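Local coordinates for protein MAU2 chromatid cohesion factor homolog (Saccharomyces cerevisiae, PDB 4XDN) that forms a complex with SCC2 that is required for the association of cohesin with chromosomes, and so takes part in sister chromatid cohesion, at residues S211-F216 with I305-E310. Sequence-based numbering, arbitrary orientation.
Sequences SQWKWF and IALKVE
Trp213 and Phe216, on the first turn of helix 212-228, meet Leu307 and Val309 of strand 305-310, with the CA atoms of Trp213 and Leu307 9.5 Å apart and those of Phe216 and Val309 9.7 Å apart. Only side chains bridge this gap, and no hydrogen bond crosses it. The six-membered ring of Trp213 comes up to one methyl of Leu307, with CZ3 3.5 Å from Leu307 CD1. CH2 of the same ring is nearly as close to that methyl. CG of Trp213 is anti to the backbone N (chi1 177°), which carries the benzo end to the strand. Its NE1, on the pyrrole part, hydrogen-bonds to Ser177 OG. Phe216 reaches Val309 with the far end of its ring. CE1 lies 3.9 Å from Val309 CG2 and 4.1 Å from CG1, so both branches of the valine take part. The methyls approach the two rings at a slant. All four residues are buried, and Ile299 and Ile301 of strand 297-302 add to the apolar layer. Ser211 is the N-cap of the helix: its OG accepts from Lys214 N at 3.1 Å, with an N-H...O angle of 162°. Leu307 and Val309, two apart on the strand, both point toward the helix. Strand 305-310 pairs with 297-302 in an antiparallel hairpin. A strand of another protein chain pairs antiparallel with Lys308 to Glu310, so the sheet runs on across the interface. The arrangement is a helix start packed on a two-stranded hairpin in a mostly helical chain, at an interface between proteins.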
loop_
_atom_site.group_PDB
_atom_site.type_symbol
_atom_site.label_atom_id
_atom_site.label_comp_id
_atom_site.label_asym_id
_atom_site.label_seq_id
_atom_site.Cartn_x
_atom_site.Cartn_y
_atom_site.Cartn_z
ATOM N N SER A 211 5.515 -20.196 16.508
ATOM C CA SER A 211 6.508 -19.319 17.117
ATOM C C SER A 211 6.265 -17.882 16.673
ATOM O O SER A 211 5.710 -17.639 15.600
ATOM C CB SER A 211 7.926 -19.756 16.738
ATOM O OG SER A 211 8.179 -19.539 15.360
ATOM N N GLN A 212 6.681 -16.935 17.508
ATOM C CA GLN A 212 6.559 -15.517 17.190
ATOM C C GLN A 212 7.283 -15.195 15.890
ATOM O O GLN A 212 6.819 -14.389 15.083
ATOM C CB GLN A 212 7.123 -14.669 18.332
ATOM C CG GLN A 212 7.124 -13.176 18.065
ATOM C CD GLN A 212 7.641 -12.380 19.244
ATOM O OE1 GLN A 212 8.657 -12.732 19.846
ATOM N NE2 GLN A 212 6.939 -11.305 19.588
ATOM N N TRP A 213 8.424 -15.844 15.696
ATOM C CA TRP A 213 9.255 -15.623 14.524
ATOM C C TRP A 213 8.541 -16.043 13.239
ATOM O O TRP A 213 8.512 -15.287 12.269
ATOM C CB TRP A 213 10.577 -16.380 14.682
ATOM C CG TRP A 213 11.498 -16.292 13.504
ATOM C CD1 TRP A 213 12.057 -17.337 12.830
ATOM C CD2 TRP A 213 11.977 -15.100 12.865
ATOM N NE1 TRP A 213 12.851 -16.872 11.812
ATOM C CE2 TRP A 213 12.820 -15.503 11.812
ATOM C CE3 TRP A 213 11.775 -13.734 13.081
ATOM C CZ2 TRP A 213 13.458 -14.591 10.974
ATOM C CZ3 TRP A 213 12.408 -12.831 12.247
ATOM C CH2 TRP A 213 13.240 -13.263 11.208
ATOM N N LYS A 214 7.956 -17.237 13.230
ATOM C CA LYS A 214 7.267 -17.721 12.038
ATOM C C LYS A 214 6.050 -16.863 11.715
ATOM O O LYS A 214 5.837 -16.485 10.566
ATOM C CB LYS A 214 6.833 -19.178 12.203
ATOM C CG LYS A 214 6.016 -19.685 11.021
ATOM C CD LYS A 214 5.856 -21.196 11.012
ATOM C CE LYS A 214 5.138 -21.640 9.747
ATOM N NZ LYS A 214 4.943 -23.111 9.672
ATOM N N TRP A 215 5.253 -16.564 12.735
ATOM C CA TRP A 215 4.058 -15.751 12.554
ATOM C C TRP A 215 4.412 -14.343 12.090
ATOM O O TRP A 215 3.661 -13.729 11.337
ATOM C CB TRP A 215 3.248 -15.694 13.852
ATOM C CG TRP A 215 2.280 -16.834 14.008
ATOM C CD1 TRP A 215 1.543 -17.426 13.021
ATOM C CD2 TRP A 215 1.946 -17.522 15.221
ATOM N NE1 TRP A 215 0.771 -18.433 13.544
ATOM C CE2 TRP A 215 1.003 -18.516 14.890
ATOM C CE3 TRP A 215 2.354 -17.395 16.552
ATOM C CZ2 TRP A 215 0.456 -19.374 15.844
ATOM C CZ3 TRP A 215 1.814 -18.249 17.497
ATOM C CH2 TRP A 215 0.875 -19.226 17.138
ATOM N N PHE A 216 5.557 -13.836 12.532
ATOM C CA PHE A 216 6.034 -12.546 12.053
ATOM C C PHE A 216 6.340 -12.607 10.559
ATOM O O PHE A 216 5.917 -11.747 9.792
ATOM C CB PHE A 216 7.283 -12.105 12.816
ATOM C CG PHE A 216 8.064 -11.034 12.112
ATOM C CD1 PHE A 216 7.573 -9.740 12.034
ATOM C CD2 PHE A 216 9.279 -11.321 11.517
ATOM C CE1 PHE A 216 8.285 -8.753 11.379
ATOM C CE2 PHE A 216 9.994 -10.338 10.861
ATOM C CZ PHE A 216 9.494 -9.051 10.791
ATOM N N ILE A 305 20.051 -13.434 19.990
ATOM C CA ILE A 305 19.519 -13.122 18.668
ATOM C C ILE A 305 18.162 -12.449 18.831
ATOM O O ILE A 305 17.130 -13.118 18.904
ATOM C CB ILE A 305 19.376 -14.371 17.775
ATOM C CG1 ILE A 305 20.727 -15.083 17.644
ATOM C CG2 ILE A 305 18.832 -13.975 16.397
ATOM C CD1 ILE A 305 20.724 -16.269 16.701
ATOM N N ALA A 306 18.179 -11.119 18.892
ATOM C CA ALA A 306 16.967 -10.330 19.077
ATOM C C ALA A 306 16.781 -9.347 17.928
ATOM O O ALA A 306 17.673 -8.556 17.622
ATOM C CB ALA A 306 17.019 -9.588 20.404
ATOM N N LEU A 307 15.614 -9.409 17.295
ATOM C CA LEU A 307 15.264 -8.495 16.215
ATOM C C LEU A 307 14.238 -7.474 16.686
ATOM O O LEU A 307 13.191 -7.839 17.221
ATOM C CB LEU A 307 14.713 -9.267 15.013
ATOM C CG LEU A 307 15.712 -9.700 13.940
ATOM C CD1 LEU A 307 15.041 -10.621 12.934
ATOM C CD2 LEU A 307 16.283 -8.490 13.231
ATOM N N LYS A 308 14.544 -6.195 16.486
ATOM C CA LYS A 308 13.611 -5.122 16.810
ATOM C C LYS A 308 12.787 -4.746 15.580
ATOM O O LYS A 308 13.339 -4.487 14.513
ATOM C CB LYS A 308 14.357 -3.900 17.344
ATOM C CG LYS A 308 13.455 -2.717 17.668
ATOM C CD LYS A 308 14.205 -1.650 18.450
ATOM C CE LYS A 308 13.374 -0.396 18.635
ATOM N NZ LYS A 308 14.140 0.669 19.341
ATOM N N VAL A 309 11.467 -4.729 15.741
ATOM C CA VAL A 309 10.550 -4.393 14.656
ATOM C C VAL A 309 9.801 -3.102 14.974
ATOM O O VAL A 309 9.210 -2.964 16.047
ATOM C CB VAL A 309 9.536 -5.526 14.403
ATOM C CG1 VAL A 309 8.606 -5.170 13.244
ATOM C CG2 VAL A 309 10.261 -6.833 14.120
ATOM N N GLU A 310 9.833 -2.165 14.030
ATOM C CA GLU A 310 9.144 -0.886 14.174
ATOM C C GLU A 310 8.115 -0.693 13.063
ATOM O O GLU A 310 8.444 -0.744 11.878
ATOM C CB GLU A 310 10.150 0.267 14.168
ATOM C CG GLU A 310 10.940 0.404 15.457
ATOM C CD GLU A 310 12.053 1.430 15.354
ATOM O OE1 GLU A 310 13.106 1.111 14.761
ATOM O OE2 GLU A 310 11.878 2.555 15.868
#